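Side-chain contacts in glycosyl transferase (PDB 5U02), which belongs to the glycosyl transferases and, in the part modelled here as three copies, joins a helical N-terminal region to successive beta-sheet domains: residues 171-176 with 267-272; 205-210 with 245-250; 227-232 with 259-264. One frame throughout, in Å; residues are numbered along the deposited sequence.

Contact 1: 171-176 with 267-272; sequences LKLHSR and ISLYFT
Leu-173 and Leu-269 meet through their methyl ends, the two side chains crossing at about a right angle. CD1 of Leu-269 faces the fork of its partner: it lies 4.2 Å from CD2 of Leu-173 and 4.3 Å from CD1 of the same residue, so both branches share the contact, at ordinary van der Waals distance. Each leucine places CG anti to its own carbonyl carbon (chi1 -56° in Leu-173). For Leu-173 this matters more, because its CB does not aim at the other strand and it is the branched end that closes the gap. The CA atoms of Leu-173 and Ser-268, the nearest pair, are 8.5 Å apart, too far for paired neighbours. Strands 168-175 and 267-274 each pair antiparallel with strand 212-221, and so run the same way, with that strand linking them in the antiparallel sheet of this E-set domain. Leu-173 also packs on Trp-213 of the linking strand. The second touch is polar. Arg-176 extends first, then folds at chi2 and chi3 (66° and 45°), which brings its guanidinium round until Ser-268 OG lies at its edge, near its plane. The separation from Arg-176 NH2 to Ser-268 OG, 4.1 Å, is not that of a hydrogen bond; the link is indirect, since Asp-214 OD1 receives a salt bridge from that NH2 and hydrogen-bonds the serine hydroxyl.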
loop_
_atom_site.group_PDB
_atom_site.type_symbol
_atom_site.label_atom_id
_atom_site.label_comp_id
_atom_site.label_asym_id
_atom_site.label_seq_id
_atom_site.Cartn_x
_atom_site.Cartn_y
_atom_site.Cartn_z
ATOM N N LEU A 171 -6.498 -8.007 -2.419
ATOM C CA LEU A 171 -6.830 -9.399 -2.682
ATOM C C LEU A 171 -7.103 -10.097 -1.357
ATOM O O LEU A 171 -6.298 -10.007 -0.425
ATOM C CB LEU A 171 -5.702 -10.100 -3.437
ATOM C CG LEU A 171 -6.087 -11.457 -4.020
ATOM C CD1 LEU A 171 -7.298 -11.297 -4.909
ATOM C CD2 LEU A 171 -4.939 -12.042 -4.812
ATOM N N LYS A 172 -8.233 -10.785 -1.270
ATOM C CA LYS A 172 -8.670 -11.403 -0.028
ATOM C C LYS A 172 -8.695 -12.915 -0.175
ATOM O O LYS A 172 -9.327 -13.444 -1.095
ATOM C CB LYS A 172 -10.051 -10.892 0.379
ATOM C CG LYS A 172 -10.572 -11.468 1.677
ATOM C CD LYS A 172 -11.940 -10.887 1.989
ATOM C CE LYS A 172 -12.501 -11.425 3.281
ATOM N NZ LYS A 172 -13.858 -10.879 3.497
ATOM N N LEU A 173 -8.006 -13.600 0.731
ATOM C CA LEU A 173 -8.143 -15.039 0.906
ATOM C C LEU A 173 -9.032 -15.264 2.123
ATOM O O LEU A 173 -8.739 -14.759 3.209
ATOM C CB LEU A 173 -6.781 -15.712 1.094
ATOM C CG LEU A 173 -5.736 -15.495 -0.006
ATOM C CD1 LEU A 173 -4.466 -16.300 0.263
ATOM C CD2 LEU A 173 -6.308 -15.832 -1.380
ATOM N N HIS A 174 -10.127 -15.991 1.936
ATOM C CA HIS A 174 -11.106 -16.224 2.990
ATOM C C HIS A 174 -11.265 -17.727 3.144
ATOM O O HIS A 174 -11.592 -18.415 2.173
ATOM C CB HIS A 174 -12.442 -15.556 2.649
ATOM C CG HIS A 174 -13.224 -15.090 3.844
ATOM N ND1 HIS A 174 -14.467 -14.497 3.729
ATOM C CD2 HIS A 174 -12.945 -15.129 5.171
ATOM C CE1 HIS A 174 -14.915 -14.191 4.934
ATOM N NE2 HIS A 174 -14.012 -14.565 5.826
ATOM N N SER A 175 -11.008 -18.242 4.345
ATOM C CA SER A 175 -11.190 -19.669 4.570
ATOM C C SER A 175 -12.657 -20.024 4.384
ATOM O O SER A 175 -13.546 -19.190 4.579
ATOM C CB SER A 175 -10.705 -20.077 5.966
ATOM O OG SER A 175 -11.468 -19.476 7.002
ATOM N N ARG A 176 -12.909 -21.271 3.973
ATOM C CA ARG A 176 -14.278 -21.676 3.659
ATOM C C ARG A 176 -15.198 -21.498 4.860
ATOM O O ARG A 176 -16.367 -21.124 4.705
ATOM C CB ARG A 176 -14.306 -23.125 3.163
ATOM C CG ARG A 176 -15.710 -23.728 3.005
ATOM C CD ARG A 176 -16.494 -23.023 1.908
ATOM N NE ARG A 176 -15.694 -22.814 0.710
ATOM C CZ ARG A 176 -15.643 -23.669 -0.310
ATOM N NH1 ARG A 176 -16.330 -24.805 -0.269
ATOM N NH2 ARG A 176 -14.890 -23.405 -1.374
ATOM N N ILE A 267 -12.431 -19.536 -8.198
ATOM C CA ILE A 267 -11.104 -20.088 -7.947
ATOM C C ILE A 267 -10.819 -20.077 -6.452
ATOM O O ILE A 267 -11.153 -19.122 -5.739
ATOM C CB ILE A 267 -10.030 -19.318 -8.740
ATOM C CG1 ILE A 267 -8.675 -20.014 -8.615
ATOM C CG2 ILE A 267 -9.943 -17.861 -8.289
ATOM C CD1 ILE A 267 -7.644 -19.500 -9.586
ATOM N N SER A 268 -10.213 -21.161 -5.972
ATOM C CA SER A 268 -9.841 -21.300 -4.573
ATOM C C SER A 268 -8.467 -21.952 -4.491
ATOM O O SER A 268 -7.918 -22.422 -5.491
ATOM C CB SER A 268 -10.884 -22.115 -3.799
ATOM O OG SER A 268 -12.148 -21.474 -3.818
ATOM N N LEU A 269 -7.902 -21.973 -3.285
ATOM C CA LEU A 269 -6.596 -22.569 -3.035
ATOM C C LEU A 269 -6.738 -23.686 -2.010
ATOM O O LEU A 269 -7.252 -23.462 -0.909
ATOM C CB LEU A 269 -5.593 -21.523 -2.540
ATOM C CG LEU A 269 -5.517 -20.242 -3.377
ATOM C CD1 LEU A 269 -4.466 -19.290 -2.832
ATOM C CD2 LEU A 269 -5.237 -20.571 -4.833
ATOM N N TYR A 270 -6.272 -24.880 -2.371
ATOM C CA TYR A 270 -6.311 -26.045 -1.495
ATOM C C TYR A 270 -4.914 -26.292 -0.941
ATOM O O TYR A 270 -3.956 -26.442 -1.710
ATOM C CB TYR A 270 -6.826 -27.270 -2.252
ATOM C CG TYR A 270 -7.163 -28.463 -1.386
ATOM C CD1 TYR A 270 -8.340 -28.504 -0.652
ATOM C CD2 TYR A 270 -6.316 -29.563 -1.327
ATOM C CE1 TYR A 270 -8.658 -29.604 0.133
ATOM C CE2 TYR A 270 -6.624 -30.666 -0.543
ATOM C CZ TYR A 270 -7.792 -30.678 0.180
ATOM O OH TYR A 270 -8.096 -31.772 0.952
ATOM N N PHE A 271 -4.805 -26.338 0.386
ATOM C CA PHE A 271 -3.542 -26.517 1.094
ATOM C C PHE A 271 -3.633 -27.773 1.953
ATOM O O PHE A 271 -4.488 -27.858 2.842
ATOM C CB PHE A 271 -3.229 -25.291 1.957
ATOM C CG PHE A 271 -1.894 -25.349 2.643
ATOM C CD1 PHE A 271 -0.730 -25.078 1.943
ATOM C CD2 PHE A 271 -1.803 -25.663 3.993
ATOM C CE1 PHE A 271 0.503 -25.129 2.572
ATOM C CE2 PHE A 271 -0.571 -25.712 4.633
ATOM C CZ PHE A 271 0.585 -25.443 3.924
ATOM N N THR A 272 -2.760 -28.745 1.686
ATOM C CA THR A 272 -2.803 -30.006 2.413
ATOM C C THR A 272 -1.423 -30.652 2.419
ATOM O O THR A 272 -0.575 -30.376 1.563
ATOM C CB THR A 272 -3.837 -30.968 1.815
ATOM O OG1 THR A 272 -4.101 -32.017 2.754
ATOM C CG2 THR A 272 -3.319 -31.579 0.521
#

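Contact 2: 205-210 with 245-250; sequences AYLPKE and ALIHLN
Ile-247 makes the first touch along strand 245-249: its CD1 meets CD1 of Leu-207 at 3.9 Å, the two side chains crossing roughly at right angles. The isoleucine reaches with its longer branch, CG1 being anti to the carbonyl carbon (chi1 -72°) and the chain extended beyond it (chi2 175°), so that the end methyl rather than CG2 arrives at the leucine. Phe-271 of strand 267-274 packs against Ile-247, Leu-207 and Pro-208, so one aromatic ring touches all three side chains. The partner of the strand is a short 3-10 turn, 207-209, lying between helix 200-203 and strand 212-221 of the E-set domain. Its two i to i+3 bonds are weak, with Lys-209 N to Tyr-206 O and Glu-210 N to Leu-207 O both 3.4 Å long, but Trp-213 NE1 also binds the carbonyl oxygen of Leu-207. Leu-249 then points CD2 at the CG corner of the Pro-208 ring. This CD2 lies 3.3 Å from Pro-208 CG, so short for two carbons that the exact value is doubtful, and 4.1 Å from Pro-208 CD. Beside the turn, Tyr-206 points its CB away from the strand, and its hydroxyl hydrogen-bonds Glu-154 of the second subunit.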
loop_
_atom_site.group_PDB
_atom_site.type_symbol
_atom_site.label_atom_id
_atom_site.label_comp_id
_atom_site.label_asym_id
_atom_site.label_seq_id
_atom_site.Cartn_x
_atom_site.Cartn_y
_atom_site.Cartn_z
ATOM N N ALA A 205 3.101 -18.979 6.833
ATOM C CA ALA A 205 2.799 -19.133 8.250
ATOM C C ALA A 205 1.303 -19.187 8.526
ATOM O O ALA A 205 0.898 -19.739 9.552
ATOM C CB ALA A 205 3.432 -17.991 9.049
ATOM N N TYR A 206 0.478 -18.637 7.633
ATOM C CA TYR A 206 -0.957 -18.533 7.866
ATOM C C TYR A 206 -1.770 -19.605 7.148
ATOM O O TYR A 206 -2.870 -19.931 7.604
ATOM C CB TYR A 206 -1.450 -17.142 7.442
ATOM C CG TYR A 206 -0.621 -16.020 8.030
ATOM C CD1 TYR A 206 -0.516 -15.861 9.407
ATOM C CD2 TYR A 206 0.049 -15.121 7.216
ATOM C CE1 TYR A 206 0.238 -14.840 9.956
ATOM C CE2 TYR A 206 0.809 -14.090 7.755
ATOM C CZ TYR A 206 0.901 -13.959 9.127
ATOM O OH TYR A 206 1.650 -12.945 9.676
ATOM N N LEU A 207 -1.241 -20.164 6.058
ATOM C CA LEU A 207 -1.955 -21.198 5.312
ATOM C C LEU A 207 -2.344 -22.436 6.118
ATOM O O LEU A 207 -3.442 -22.964 5.872
ATOM C CB LEU A 207 -1.112 -21.624 4.101
ATOM C CG LEU A 207 -1.146 -20.747 2.853
ATOM C CD1 LEU A 207 -0.026 -21.159 1.912
ATOM C CD2 LEU A 207 -2.490 -20.866 2.173
ATOM N N PRO A 208 -1.522 -22.974 7.029
ATOM C CA PRO A 208 -1.894 -24.239 7.691
ATOM C C PRO A 208 -3.179 -24.182 8.493
ATOM O O PRO A 208 -3.687 -25.244 8.874
ATOM C CB PRO A 208 -0.704 -24.522 8.620
ATOM C CG PRO A 208 0.391 -23.737 8.088
ATOM C CD PRO A 208 -0.181 -22.529 7.445
ATOM N N LYS A 209 -3.711 -22.992 8.772
ATOM C CA LYS A 209 -4.877 -22.892 9.641
ATOM C C LYS A 209 -6.101 -23.553 9.031
ATOM O O LYS A 209 -6.955 -24.066 9.763
ATOM C CB LYS A 209 -5.174 -21.427 9.947
ATOM C CG LYS A 209 -4.030 -20.697 10.613
ATOM C CD LYS A 209 -4.264 -19.197 10.577
ATOM C CE LYS A 209 -3.221 -18.458 11.396
ATOM N NZ LYS A 209 -3.502 -17.002 11.434
ATOM N N GLU A 210 -6.221 -23.535 7.707
ATOM C CA GLU A 210 -7.374 -24.114 7.032
ATOM C C GLU A 210 -6.932 -24.714 5.706
ATOM O O GLU A 210 -5.880 -24.374 5.163
ATOM C CB GLU A 210 -8.485 -23.077 6.796
ATOM C CG GLU A 210 -8.919 -22.299 8.036
ATOM C CD GLU A 210 -9.852 -23.089 8.928
ATOM O OE1 GLU A 210 -10.567 -23.977 8.410
ATOM O OE2 GLU A 210 -9.868 -22.819 10.148
ATOM N N ALA A 245 1.939 -26.290 -6.310
ATOM C CA ALA A 245 3.205 -25.716 -5.888
ATOM C C ALA A 245 3.649 -26.388 -4.597
ATOM O O ALA A 245 2.836 -26.611 -3.691
ATOM C CB ALA A 245 3.079 -24.206 -5.673
ATOM N N LEU A 246 4.938 -26.709 -4.512
ATOM C CA LEU A 246 5.490 -27.364 -3.334
ATOM C C LEU A 246 5.839 -26.324 -2.275
ATOM O O LEU A 246 6.508 -25.328 -2.567
ATOM C CB LEU A 246 6.726 -28.182 -3.702
ATOM C CG LEU A 246 7.381 -28.999 -2.587
ATOM C CD1 LEU A 246 6.476 -30.136 -2.143
ATOM C CD2 LEU A 246 8.732 -29.525 -3.046
ATOM N N ILE A 247 5.394 -26.569 -1.046
ATOM C CA ILE A 247 5.636 -25.685 0.087
ATOM C C ILE A 247 6.303 -26.495 1.189
ATOM O O ILE A 247 5.931 -27.649 1.427
ATOM C CB ILE A 247 4.319 -25.041 0.577
ATOM C CG1 ILE A 247 3.849 -23.983 -0.428
ATOM C CG2 ILE A 247 4.471 -24.453 1.978
ATOM C CD1 ILE A 247 2.502 -23.377 -0.108
ATOM N N HIS A 248 7.299 -25.898 1.844
ATOM C CA HIS A 248 8.052 -26.538 2.917
ATOM C C HIS A 248 7.878 -25.727 4.190
ATOM O O HIS A 248 8.146 -24.521 4.208
ATOM C CB HIS A 248 9.540 -26.651 2.569
ATOM C CG HIS A 248 10.335 -27.473 3.538
ATOM N ND1 HIS A 248 9.868 -28.652 4.075
ATOM C CD2 HIS A 248 11.581 -27.298 4.042
ATOM C CE1 HIS A 248 10.786 -29.163 4.878
ATOM N NE2 HIS A 248 11.835 -28.361 4.874
ATOM N N LEU A 249 7.460 -26.391 5.259
ATOM C CA LEU A 249 7.037 -25.670 6.451
ATOM C C LEU A 249 7.275 -26.553 7.667
ATOM O O LEU A 249 6.619 -27.587 7.813
ATOM C CB LEU A 249 5.573 -25.279 6.329
ATOM C CG LEU A 249 4.956 -24.480 7.454
ATOM C CD1 LEU A 249 5.679 -23.165 7.631
ATOM C CD2 LEU A 249 3.535 -24.245 7.083
ATOM N N ASN A 250 8.204 -26.141 8.529
ATOM C CA ASN A 250 8.516 -26.849 9.769
ATOM C C ASN A 250 8.755 -28.337 9.507
ATOM O O ASN A 250 8.047 -29.210 10.013
ATOM C CB ASN A 250 7.407 -26.644 10.807
ATOM C CG ASN A 250 7.524 -25.315 11.533
ATOM O OD1 ASN A 250 6.868 -24.335 11.174
ATOM N ND2 ASN A 250 8.366 -25.275 12.561
#

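Contact 3: 227-232 with 259-264; sequences EVRVGN and YFTKDF
Arg-229 and Thr-261 approach from opposite directions, and NH2 of the arginine comes within 3.8 Å of the threonine methyl CG2, obliquely to the guanidinium plane. No hydrogen bond spans the two segments. The other touches involve backbone: Asn-232 CB lies 3.3 Å from the carbonyl oxygen of Phe-264, and Gly-231 O stands 4.4 Å from CE1 of Phe-260, oblique to the ring. Polar groups next to these touches are directed at other residues. Thr-261 has OG1 between its backbone N and carbonyl carbon (chi1 58°), where it hydrogen-bonds Asn-266 N, and this same rotation leaves CG2 to face the arginine. Arg-229 starts extended and bends at chi2, 91°, well off a staggered value. Its guanidinium is held from several directions: NH1 donates to the carbonyl oxygen of Ile-267, NH2 forms a salt bridge with Asp-214 and a weak hydrogen bond with Ser-268 OG, and Phe-216 makes a cation-pi contact. Arg-234 links the two sides of the Gly-231 and Phe-260 touch, hydrogen-bonding Gly-231 O and forming a cation-pi pair with the Phe-260 ring, which Tyr-237 also meets edge-to-face. Gly-231 itself turns the chain with phi 130°, a positive-phi conformation that glycine adopts readily. In the sheet, strand 224-229 pairs with 212-221, and just past its end Val-230 bonds the backbone of Ile-267; strand 267-274 pairs in turn with 252-260, whose exit turn carries Thr-261 and Phe-264, while Phe-260 also packs on Met-141 of strand 138-146.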
loop_
_atom_site.group_PDB
_atom_site.type_symbol
_atom_site.label_atom_id
_atom_site.label_comp_id
_atom_site.label_asym_id
_atom_site.label_seq_id
_atom_site.Cartn_x
_atom_site.Cartn_y
_atom_site.Cartn_z
ATOM N N GLU A 227 -17.363 -7.141 -1.490
ATOM C CA GLU A 227 -16.667 -8.421 -1.486
ATOM C C GLU A 227 -17.055 -9.130 -2.776
ATOM O O GLU A 227 -18.198 -9.575 -2.925
ATOM C CB GLU A 227 -17.042 -9.242 -0.253
ATOM C CG GLU A 227 -15.940 -10.153 0.266
ATOM C CD GLU A 227 -16.451 -11.166 1.280
ATOM O OE1 GLU A 227 -15.623 -11.881 1.887
ATOM O OE2 GLU A 227 -17.684 -11.251 1.465
ATOM N N VAL A 228 -16.125 -9.217 -3.720
ATOM C CA VAL A 228 -16.406 -9.812 -5.024
ATOM C C VAL A 228 -15.664 -11.138 -5.110
ATOM O O VAL A 228 -14.426 -11.165 -5.107
ATOM C CB VAL A 228 -16.016 -8.884 -6.181
ATOM C CG1 VAL A 228 -16.312 -9.569 -7.518
ATOM C CG2 VAL A 228 -16.764 -7.571 -6.076
ATOM N N ARG A 229 -16.422 -12.236 -5.184
ATOM C CA ARG A 229 -15.839 -13.557 -5.389
ATOM C C ARG A 229 -15.384 -13.675 -6.836
ATOM O O ARG A 229 -16.113 -13.289 -7.755
ATOM C CB ARG A 229 -16.861 -14.644 -5.035
ATOM C CG ARG A 229 -16.354 -16.071 -5.151
ATOM C CD ARG A 229 -15.787 -16.526 -3.821
ATOM N NE ARG A 229 -15.495 -17.944 -3.767
ATOM C CZ ARG A 229 -14.392 -18.493 -4.270
ATOM N NH1 ARG A 229 -13.490 -17.740 -4.888
ATOM N NH2 ARG A 229 -14.179 -19.807 -4.181
ATOM N N VAL A 230 -14.164 -14.170 -7.042
ATOM C CA VAL A 230 -13.540 -14.091 -8.356
ATOM C C VAL A 230 -13.245 -15.485 -8.890
ATOM O O VAL A 230 -13.076 -16.450 -8.135
ATOM C CB VAL A 230 -12.250 -13.240 -8.330
ATOM C CG1 VAL A 230 -12.548 -11.833 -7.827
ATOM C CG2 VAL A 230 -11.187 -13.903 -7.484
ATOM N N GLY A 231 -13.183 -15.577 -10.216
ATOM C CA GLY A 231 -12.788 -16.800 -10.882
ATOM C C GLY A 231 -13.739 -17.243 -11.973
ATOM O O GLY A 231 -13.297 -17.794 -12.985
ATOM N N ASN A 232 -15.044 -17.007 -11.790
ATOM C CA ASN A 232 -16.030 -17.516 -12.738
ATOM C C ASN A 232 -15.964 -16.796 -14.079
ATOM O O ASN A 232 -16.372 -17.369 -15.097
ATOM C CB ASN A 232 -17.441 -17.428 -12.138
ATOM C CG ASN A 232 -17.914 -15.997 -11.933
ATOM O OD1 ASN A 232 -18.640 -15.452 -12.764
ATOM N ND2 ASN A 232 -17.516 -15.387 -10.823
ATOM N N TYR A 259 -7.712 -24.391 -7.804
ATOM C CA TYR A 259 -8.775 -25.147 -8.452
ATOM C C TYR A 259 -10.016 -24.275 -8.495
ATOM O O TYR A 259 -10.064 -23.195 -7.898
ATOM C CB TYR A 259 -9.056 -26.468 -7.724
ATOM C CG TYR A 259 -9.660 -26.263 -6.355
ATOM C CD1 TYR A 259 -8.875 -25.840 -5.291
ATOM C CD2 TYR A 259 -11.009 -26.485 -6.121
ATOM C CE1 TYR A 259 -9.418 -25.634 -4.027
ATOM C CE2 TYR A 259 -11.561 -26.287 -4.860
ATOM C CZ TYR A 259 -10.764 -25.864 -3.817
ATOM O OH TYR A 259 -11.332 -25.674 -2.572
ATOM N N PHE A 260 -11.027 -24.766 -9.205
ATOM C CA PHE A 260 -12.259 -24.035 -9.447
ATOM C C PHE A 260 -13.424 -24.802 -8.845
ATOM O O PHE A 260 -13.515 -26.024 -8.998
ATOM C CB PHE A 260 -12.459 -23.808 -10.947
ATOM C CG PHE A 260 -11.355 -23.006 -11.575
ATOM C CD1 PHE A 260 -11.362 -21.622 -11.506
ATOM C CD2 PHE A 260 -10.292 -23.635 -12.198
ATOM C CE1 PHE A 260 -10.332 -20.880 -12.067
ATOM C CE2 PHE A 260 -9.268 -22.900 -12.766
ATOM C CZ PHE A 260 -9.288 -21.520 -12.703
ATOM N N THR A 261 -14.303 -24.081 -8.158
ATOM C CA THR A 261 -15.353 -24.715 -7.383
ATOM C C THR A 261 -16.441 -25.271 -8.293
ATOM O O THR A 261 -16.647 -24.818 -9.421
ATOM C CB THR A 261 -15.959 -23.729 -6.385
ATOM O OG1 THR A 261 -16.469 -22.585 -7.085
ATOM C CG2 THR A 261 -14.909 -23.288 -5.376
ATOM N N LYS A 262 -17.151 -26.267 -7.768
ATOM C CA LYS A 262 -18.142 -26.986 -8.554
ATOM C C LYS A 262 -19.398 -26.154 -8.778
ATOM O O LYS A 262 -19.961 -26.162 -9.880
ATOM C CB LYS A 262 -18.497 -28.297 -7.858
ATOM C CG LYS A 262 -19.147 -29.305 -8.768
ATOM C CD LYS A 262 -18.232 -29.580 -9.941
ATOM C CE LYS A 262 -18.846 -30.560 -10.910
ATOM N NZ LYS A 262 -18.141 -30.509 -12.218
ATOM N N ASP A 263 -19.848 -25.434 -7.749
ATOM C CA ASP A 263 -21.153 -24.787 -7.814
ATOM C C ASP A 263 -21.136 -23.542 -8.691
ATOM O O ASP A 263 -22.066 -23.333 -9.479
ATOM C CB ASP A 263 -21.649 -24.446 -6.407
ATOM C CG ASP A 263 -20.616 -23.705 -5.579
ATOM O OD1 ASP A 263 -19.618 -23.206 -6.141
ATOM O OD2 ASP A 263 -20.816 -23.603 -4.353
ATOM N N PHE A 264 -20.103 -22.697 -8.576
ATOM C CA PHE A 264 -20.094 -21.430 -9.298
ATOM C C PHE A 264 -18.792 -21.159 -10.039
ATOM O O PHE A 264 -18.599 -20.039 -10.525
ATOM C CB PHE A 264 -20.401 -20.263 -8.352
ATOM C CG PHE A 264 -21.743 -20.366 -7.699
ATOM C CD1 PHE A 264 -22.899 -20.130 -8.423
ATOM C CD2 PHE A 264 -21.853 -20.720 -6.365
ATOM C CE1 PHE A 264 -24.144 -20.236 -7.825
ATOM C CE2 PHE A 264 -23.093 -20.830 -5.761
ATOM C CZ PHE A 264 -24.238 -20.585 -6.490
#

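How the contacts relate
All three contacts reach the same branched antiparallel sheet. Contacts 1 and 2, with centres 12 Å apart, join through Phe-271, whose CE1 is 3.8 Å from Ile-247 CD1, and through Ser-175 CB packed 3.5 Å from Glu-210 CG. Contacts 1 and 3, 11 Å between centres, are bound by polar links: a salt bridge of 2.6 Å from Lys-172 NZ to Glu-227 OE1, and a probable backbone hydrogen bond of 2.8 Å from Ser-268 N to Tyr-259 O. Contacts 2 and 3 do not touch, their nearest atoms being about 9 Å apart. Along the chain, 171-176 with 267-272 encloses the other two, whose segments alternate.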